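Local coordinates for predicted ATPase of the ABC class (Vibrio vulnificus, PDB 5D6A), which probably hydrolyses ATP as an ABC-class P-loop ATPase and binds the ATP analogue AMP-PNP in the crystal, at residues Gly484-Arg489 with Asp496-Glu501; Ser119-Thr124 with Ser505-Asn510; Val422-Met425 with Ala430-Val433. All coordinates share one frame; numbering follows the deposited sequence.

Interaction 1 of 3, residues Gly484-Arg489 with Asp496-Glu501; sequences GKDSLR and DLSALE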
loop_
_atom_site.group_PDB
_atom_site.type_symbol
_atom_site.label_atom_id
_atom_site.label_comp_id
_atom_site.label_asym_id
_atom_site.label_seq_id
_atom_site.Cartn_x
_atom_site.Cartn_y
_atom_site.Cartn_z
ATOM N N GLY A 484 1.420 4.172 -10.489
ATOM C CA GLY A 484 2.348 4.509 -9.420
ATOM C C GLY A 484 3.420 3.444 -9.326
ATOM O O GLY A 484 3.772 2.819 -10.325
ATOM N N LYS A 485 3.935 3.235 -8.121
ATOM C CA LYS A 485 4.972 2.236 -7.879
ATOM C C LYS A 485 4.375 0.908 -7.423
ATOM O O LYS A 485 4.980 -0.146 -7.609
ATOM C CB LYS A 485 5.930 2.728 -6.790
ATOM C CG LYS A 485 6.616 4.049 -7.097
ATOM C CD LYS A 485 7.532 4.497 -5.962
ATOM C CE LYS A 485 6.769 4.775 -4.672
ATOM N NZ LYS A 485 7.649 5.313 -3.596
ATOM N N ASP A 486 3.184 0.969 -6.832
ATOM C CA ASP A 486 2.522 -0.205 -6.270
ATOM C C ASP A 486 1.904 -1.186 -7.258
ATOM O O ASP A 486 1.894 -2.382 -6.993
ATOM C CB ASP A 486 1.434 0.242 -5.286
ATOM C CG ASP A 486 1.998 0.953 -4.072
ATOM O OD1 ASP A 486 3.238 1.019 -3.932
ATOM O OD2 ASP A 486 1.194 1.444 -3.252
ATOM N N SER A 487 1.389 -0.701 -8.382
ATOM C CA SER A 487 0.710 -1.588 -9.329
ATOM C C SER A 487 1.252 -1.554 -10.752
ATOM O O SER A 487 1.754 -0.536 -11.214
ATOM C CB SER A 487 -0.786 -1.255 -9.353
ATOM O OG SER A 487 -1.485 -2.081 -10.270
ATOM N N LEU A 488 1.135 -2.693 -11.430
ATOM C CA LEU A 488 1.561 -2.845 -12.819
ATOM C C LEU A 488 0.499 -3.616 -13.588
ATOM O O LEU A 488 0.181 -4.755 -13.245
ATOM C CB LEU A 488 2.888 -3.594 -12.917
ATOM C CG LEU A 488 3.309 -3.990 -14.342
ATOM C CD1 LEU A 488 3.389 -2.780 -15.266
ATOM C CD2 LEU A 488 4.630 -4.742 -14.313
ATOM N N ARG A 489 -0.041 -2.992 -14.630
ATOM C CA ARG A 489 -1.061 -3.623 -15.446
ATOM C C ARG A 489 -0.468 -4.187 -16.737
ATOM O O ARG A 489 0.198 -3.477 -17.492
ATOM C CB ARG A 489 -2.179 -2.639 -15.773
ATOM C CG ARG A 489 -3.294 -3.274 -16.584
ATOM C CD ARG A 489 -4.445 -2.323 -16.827
ATOM N NE ARG A 489 -5.470 -2.947 -17.656
ATOM C CZ ARG A 489 -6.636 -2.387 -17.957
ATOM N NH1 ARG A 489 -6.946 -1.182 -17.490
ATOM N NH2 ARG A 489 -7.499 -3.041 -18.725
ATOM N N ASP A 496 0.529 -6.613 -7.884
ATOM C CA ASP A 496 0.788 -5.815 -6.698
ATOM C C ASP A 496 2.297 -5.811 -6.405
ATOM O O ASP A 496 2.902 -6.862 -6.177
ATOM C CB ASP A 496 0.004 -6.385 -5.516
ATOM C CG ASP A 496 0.118 -5.536 -4.275
ATOM O OD1 ASP A 496 0.901 -4.564 -4.278
ATOM O OD2 ASP A 496 -0.580 -5.844 -3.287
ATOM N N LEU A 497 2.891 -4.621 -6.413
ATOM C CA LEU A 497 4.320 -4.462 -6.169
ATOM C C LEU A 497 4.601 -3.650 -4.902
ATOM O O LEU A 497 5.688 -3.097 -4.748
ATOM C CB LEU A 497 4.974 -3.777 -7.373
ATOM C CG LEU A 497 4.805 -4.447 -8.745
ATOM C CD1 LEU A 497 5.476 -3.607 -9.828
ATOM C CD2 LEU A 497 5.369 -5.859 -8.752
ATOM N N SER A 498 3.629 -3.605 -3.993
ATOM C CA SER A 498 3.755 -2.854 -2.741
ATOM C C SER A 498 4.951 -3.280 -1.901
ATOM O O SER A 498 5.658 -2.440 -1.351
ATOM C CB SER A 498 2.498 -3.030 -1.894
ATOM O OG SER A 498 1.354 -2.571 -2.582
ATOM N N ALA A 499 5.160 -4.589 -1.801
ATOM C CA ALA A 499 6.252 -5.143 -0.996
ATOM C C ALA A 499 7.633 -4.719 -1.483
ATOM O O ALA A 499 8.566 -4.629 -0.689
ATOM C CB ALA A 499 6.157 -6.658 -0.949
ATOM N N LEU A 500 7.762 -4.470 -2.782
ATOM C CA LEU A 500 9.031 -4.048 -3.359
ATOM C C LEU A 500 9.220 -2.574 -3.033
ATOM O O LEU A 500 9.015 -1.704 -3.881
ATOM C CB LEU A 500 9.027 -4.269 -4.876
ATOM C CG LEU A 500 8.674 -5.680 -5.361
ATOM C CD1 LEU A 500 8.711 -5.736 -6.880
ATOM C CD2 LEU A 500 9.605 -6.722 -4.767
ATOM N N GLU A 501 9.610 -2.304 -1.792
ATOM C CA GLU A 501 9.783 -0.929 -1.325
ATOM C C GLU A 501 11.051 -0.259 -1.840
ATOM O O GLU A 501 11.191 0.955 -1.743
ATOM C CB GLU A 501 9.715 -0.857 0.204
ATOM C CG GLU A 501 10.817 -1.592 0.954
ATOM C CD GLU A 501 10.652 -1.485 2.461
ATOM O OE1 GLU A 501 9.605 -0.969 2.915
ATOM O OE2 GLU A 501 11.563 -1.919 3.195
#
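L497 N gives a nearly straight hydrogen bond (163°) to D486 O, just beyond the point where the hairpin of strands 487-490 and 493-496 runs out. The last pair of that hairpin, S487 with D496, is antiparallel and non-hydrogen-bonded, its CA atoms 5.0 Å apart, and past it the backbones stay close, with 4.6 Å between the CA atoms of D486 and S498. The CB of L497 rests against the carbonyl oxygens of K485 and D486, 3.6 Å from K485 O. Its CD1 continues to the CB of L488 at 4.0 Å, and both leucines also pack on V509 of helix 506-519, while A562 of helix 556-564 adds to the cover of L497. On the more exposed side, D496 swings CG anti to its own N (chi1 -175°), bringing OD1 back to the chain that follows. There OD1 takes S498 OG on its syn lone pair at 2.7 Å and S498 N on the anti side, 32° out of the carboxylate plane; the second bond makes an Asx turn. S498 OG then lies alongside D486, 3.9 Å from CG, a van der Waals contact. The chemistry divides accordingly: leucines seal the buried side, while two bonds on one D496 oxygen fix the Asx turn at 496-498. With D486 OD1 6.1 Å from D496 OD1, the like charges would probably be eased by solvent and by the S498 donors.

Interaction 2 of 3, residues Ser119-Thr124 with Ser505-Asn510; sequences SLHGQT and SSDEVN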
loop_
_atom_site.group_PDB
_atom_site.type_symbol
_atom_site.label_atom_id
_atom_site.label_comp_id
_atom_site.label_asym_id
_atom_site.label_seq_id
_atom_site.Cartn_x
_atom_site.Cartn_y
_atom_site.Cartn_z
ATOM N N SER A 119 9.676 13.740 -17.301
ATOM C CA SER A 119 9.713 12.811 -16.172
ATOM C C SER A 119 11.003 12.899 -15.343
ATOM O O SER A 119 12.084 12.543 -15.816
ATOM C CB SER A 119 9.506 11.381 -16.683
ATOM O OG SER A 119 9.333 10.474 -15.610
ATOM N N LEU A 120 10.875 13.383 -14.105
ATOM C CA LEU A 120 12.007 13.489 -13.176
ATOM C C LEU A 120 11.911 12.358 -12.169
ATOM O O LEU A 120 10.847 11.763 -12.004
ATOM C CB LEU A 120 12.009 14.833 -12.453
ATOM C CG LEU A 120 12.171 16.071 -13.333
ATOM C CD1 LEU A 120 12.061 17.332 -12.486
ATOM C CD2 LEU A 120 13.494 16.030 -14.084
ATOM N N HIS A 121 13.011 12.082 -11.473
ATOM C CA HIS A 121 13.054 10.959 -10.536
ATOM C C HIS A 121 13.433 11.342 -9.111
ATOM O O HIS A 121 14.127 10.590 -8.420
ATOM C CB HIS A 121 14.010 9.903 -11.085
ATOM C CG HIS A 121 13.764 9.591 -12.524
ATOM N ND1 HIS A 121 14.405 10.262 -13.544
ATOM C CD2 HIS A 121 12.903 8.733 -13.121
ATOM C CE1 HIS A 121 13.970 9.809 -14.705
ATOM N NE2 HIS A 121 13.060 8.879 -14.477
ATOM N N GLY A 122 12.959 12.505 -8.674
ATOM C CA GLY A 122 13.196 12.978 -7.315
ATOM C C GLY A 122 14.648 13.042 -6.883
ATOM O O GLY A 122 15.471 13.699 -7.525
ATOM N N GLN A 123 14.957 12.340 -5.796
ATOM C CA GLN A 123 16.300 12.343 -5.216
ATOM C C GLN A 123 17.298 11.393 -5.874
ATOM O O GLN A 123 18.475 11.395 -5.509
ATOM C CB GLN A 123 16.208 12.012 -3.722
ATOM C CG GLN A 123 15.332 12.973 -2.948
ATOM C CD GLN A 123 15.865 14.386 -2.978
ATOM O OE1 GLN A 123 15.218 15.290 -3.502
ATOM N NE2 GLN A 123 17.069 14.578 -2.453
ATOM N N THR A 124 16.848 10.593 -6.835
ATOM C CA THR A 124 17.733 9.630 -7.492
ATOM C C THR A 124 18.116 10.013 -8.916
ATOM O O THR A 124 17.479 10.854 -9.546
ATOM C CB THR A 124 17.100 8.221 -7.541
ATOM O OG1 THR A 124 15.840 8.283 -8.218
ATOM C CG2 THR A 124 16.895 7.668 -6.138
ATOM N N SER A 505 10.847 4.736 -8.881
ATOM C CA SER A 505 9.913 5.420 -9.775
ATOM C C SER A 505 8.949 4.498 -10.502
ATOM O O SER A 505 9.227 3.315 -10.707
ATOM C CB SER A 505 10.702 6.217 -10.817
ATOM O OG SER A 505 9.842 6.821 -11.770
ATOM N N SER A 506 7.807 5.061 -10.897
ATOM C CA SER A 506 6.821 4.315 -11.662
ATOM C C SER A 506 7.388 4.083 -13.061
ATOM O O SER A 506 6.923 3.207 -13.783
ATOM C CB SER A 506 5.496 5.070 -11.742
ATOM O OG SER A 506 5.655 6.283 -12.441
ATOM N N ASP A 507 8.391 4.887 -13.435
ATOM C CA ASP A 507 9.051 4.749 -14.736
ATOM C C ASP A 507 9.669 3.374 -14.867
ATOM O O ASP A 507 9.566 2.749 -15.915
ATOM C CB ASP A 507 10.140 5.810 -14.932
ATOM C CG ASP A 507 9.581 7.219 -15.048
ATOM O OD1 ASP A 507 8.360 7.410 -14.859
ATOM O OD2 ASP A 507 10.373 8.141 -15.330
ATOM N N GLU A 508 10.324 2.903 -13.810
ATOM C CA GLU A 508 10.916 1.566 -13.867
ATOM C C GLU A 508 9.836 0.478 -13.837
ATOM O O GLU A 508 10.047 -0.610 -14.359
ATOM C CB GLU A 508 12.051 1.351 -12.831
ATOM C CG GLU A 508 11.781 1.784 -11.399
ATOM C CD GLU A 508 13.012 1.677 -10.500
ATOM O OE1 GLU A 508 13.950 0.922 -10.827
ATOM O OE2 GLU A 508 13.034 2.347 -9.448
ATOM N N VAL A 509 8.672 0.788 -13.268
ATOM C CA VAL A 509 7.555 -0.164 -13.257
ATOM C C VAL A 509 7.037 -0.295 -14.694
ATOM O O VAL A 509 6.715 -1.397 -15.150
ATOM C CB VAL A 509 6.419 0.262 -12.303
ATOM C CG1 VAL A 509 5.256 -0.718 -12.380
ATOM C CG2 VAL A 509 6.928 0.350 -10.875
ATOM N N ASN A 510 6.955 0.830 -15.404
ATOM C CA ASN A 510 6.541 0.807 -16.805
ATOM C C ASN A 510 7.556 0.015 -17.608
ATOM O O ASN A 510 7.190 -0.802 -18.450
ATOM C CB ASN A 510 6.410 2.220 -17.381
ATOM C CG ASN A 510 5.142 2.921 -16.935
ATOM O OD1 ASN A 510 4.081 2.303 -16.821
ATOM N ND2 ASN A 510 5.236 4.229 -16.716
#
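D507, in the first turn of helix 506-519, reaches S119 and H121 in the loop before strand 124-125. Its CB points toward that loop, and a chi1 of -67° sets CG anti to the carbonyl carbon and 3.3 Å from S119 OG. OD1 is also 3.3 Å from S119 OG, but the bonding falls to OD2. This oxygen accepts from S119 OG at 2.6 Å through its syn lone pair, and from H121 NE2 at 2.9 Å in a weak bond bent to 126° at the hydrogen. OD2 meets the imidazole at its edge, near the ring plane, and the carboxylate stands almost perpendicular to the ring, the planes being 89° apart. Along the same edge H121 CD2 is 3.9 Å from S505 OG. That hydroxyl is occupied with the helix end: it accepts from D507 N at 2.9 Å, while S505 N donates to E508 OE2, closing a capping box. Within the loop, H121 O accepts from both T124 N and T124 OG1 across a type II' turn from H121 to T124. One carboxylate oxygen thus takes a firm donor, S119 OG, and a weak one, H121 NE2, both from the N-terminal domain. Its negative charge is probably stabilised near the positive end of the helix dipole, and a neutral imidazole would serve as donor as well as a charged one.

Interaction 3 of 3, residues Val422-Met425 with Ala430-Val433; sequences VIQM and ALDV
V422 sends CG1 anti to its backbone N (chi1 -178°), across the side chain of V433, and the two valines meet nearly at right angles with V422 CG1 3.6 Å from V433 CG2. Q424 is likewise anti at chi1 (-174°) and extended beyond, which lays its chain across V433 and sets OE1 3.3 Å from V433 CG1; V380 of the second subunit packs on the same glutamine. Between the strands, V433 N bonds to V422 O, Q424 N to L431 O at 2.8 Å, and L431 N more weakly back to Q424 O. I423 CA adds a CH...O contact to L431 O of 3.4 Å. Q424 and L431 lie on one face of the sheet; I423 and M425 share the opposite one with A430 and D432. There the CB of A430 touches I423 CG2 at 3.9 Å, while M425, a selenomethionine bent at chi2 and chi3, curls its SE to 4.2 Å from A430 CB. D432 is held from outside the pair, OD2 by S238 and OD1 by T434. I423 and M425 also bond through their backbones to strand 260-264, and the M425 side chain, packed on K271 of the probable Walker A motif, lies about 6 Å from the bound AMP-PNP. These strands form an antiparallel hairpin, with strand 430-432 at the edge of the sheet within this chain, in an ABC-type P-loop domain beside its nucleotide pocket.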
loop_
_atom_site.group_PDB
_atom_site.type_symbol
_atom_site.label_atom_id
_atom_site.label_comp_id
_atom_site.label_asym_id
_atom_site.label_seq_id
_atom_site.Cartn_x
_atom_site.Cartn_y
_atom_site.Cartn_z
ATOM N N VAL A 422 28.866 -6.966 14.264
ATOM C CA VAL A 422 27.666 -6.462 14.931
ATOM C C VAL A 422 27.790 -4.961 15.198
ATOM O O VAL A 422 28.707 -4.518 15.889
ATOM C CB VAL A 422 27.407 -7.198 16.259
ATOM C CG1 VAL A 422 26.127 -6.691 16.907
ATOM C CG2 VAL A 422 27.320 -8.698 16.023
ATOM N N ILE A 423 26.854 -4.194 14.647
ATOM C CA ILE A 423 26.835 -2.745 14.799
ATOM C C ILE A 423 25.710 -2.325 15.736
ATOM O O ILE A 423 24.587 -2.807 15.611
ATOM C CB ILE A 423 26.633 -2.057 13.438
ATOM C CG1 ILE A 423 27.803 -2.395 12.509
ATOM C CG2 ILE A 423 26.503 -0.548 13.614
ATOM C CD1 ILE A 423 27.623 -1.916 11.084
ATOM N N GLN A 424 26.011 -1.427 16.671
ATOM C CA GLN A 424 25.007 -0.952 17.612
ATOM C C GLN A 424 24.714 0.522 17.375
ATOM O O GLN A 424 25.632 1.339 17.296
ATOM C CB GLN A 424 25.474 -1.149 19.055
ATOM C CG GLN A 424 24.408 -0.804 20.092
ATOM C CD GLN A 424 24.911 -0.886 21.519
ATOM O OE1 GLN A 424 26.111 -0.941 21.762
ATOM N NE2 GLN A 424 23.990 -0.875 22.473
HETATM N N MSE A 425 23.431 0.855 17.260
HETATM C CA MSE A 425 23.008 2.237 17.080
HETATM C C MSE A 425 22.668 2.778 18.442
HETATM O O MSE A 425 21.944 2.142 19.213
HETATM C CB MSE A 425 21.797 2.339 16.156
HETATM C CG MSE A 425 22.097 1.847 14.741
HETATM SE SE MSE A 425 23.596 2.846 13.942
HETATM C CE MSE A 425 22.663 4.533 13.536
ATOM N N ALA A 430 26.975 4.936 14.987
ATOM C CA ALA A 430 27.353 3.535 14.922
ATOM C C ALA A 430 28.455 3.203 15.922
ATOM O O ALA A 430 29.352 4.009 16.166
ATOM C CB ALA A 430 27.797 3.180 13.512
ATOM N N LEU A 431 28.360 2.011 16.500
ATOM C CA LEU A 431 29.346 1.505 17.447
ATOM C C LEU A 431 29.649 0.055 17.087
ATOM O O LEU A 431 28.732 -0.719 16.802
ATOM C CB LEU A 431 28.820 1.582 18.885
ATOM C CG LEU A 431 28.576 2.967 19.494
ATOM C CD1 LEU A 431 27.927 2.834 20.864
ATOM C CD2 LEU A 431 29.875 3.755 19.594
ATOM N N ASP A 432 30.928 -0.307 17.086
ATOM C CA ASP A 432 31.332 -1.674 16.775
ATOM C C ASP A 432 31.314 -2.483 18.066
ATOM O O ASP A 432 32.172 -2.299 18.930
ATOM C CB ASP A 432 32.725 -1.695 16.141
ATOM C CG ASP A 432 33.146 -3.088 15.687
ATOM O OD1 ASP A 432 32.335 -4.034 15.791
ATOM O OD2 ASP A 432 34.292 -3.236 15.216
ATOM N N VAL A 433 30.337 -3.378 18.188
ATOM C CA VAL A 433 30.191 -4.202 19.391
ATOM C C VAL A 433 30.367 -5.699 19.118
ATOM O O VAL A 433 29.829 -6.538 19.847
ATOM C CB VAL A 433 28.825 -3.954 20.063
ATOM C CG1 VAL A 433 28.713 -2.502 20.502
ATOM C CG2 VAL A 433 27.677 -4.318 19.130
#

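In the fold
From the N terminus, the first segment met is 119-124 in the N-terminal domain, whose partner, 505-510, follows only after 380 intervening residues. Interaction 2 therefore closes a very long loop that holds the whole P-loop domain and joins the first and last family domains. Nested within it come two short closures in series: interaction 3, a hairpin at the edge of the nucleotide-binding sheet within this chain, and then interaction 1, where the C-terminal hairpin ends. None crosses another. Interactions 1 and 2 adjoin, G484, K485, S487 and L488 packing on S506 and V509 of helix 506-519. Interaction 3 stands apart, its centre about 33 Å from that of interaction 1.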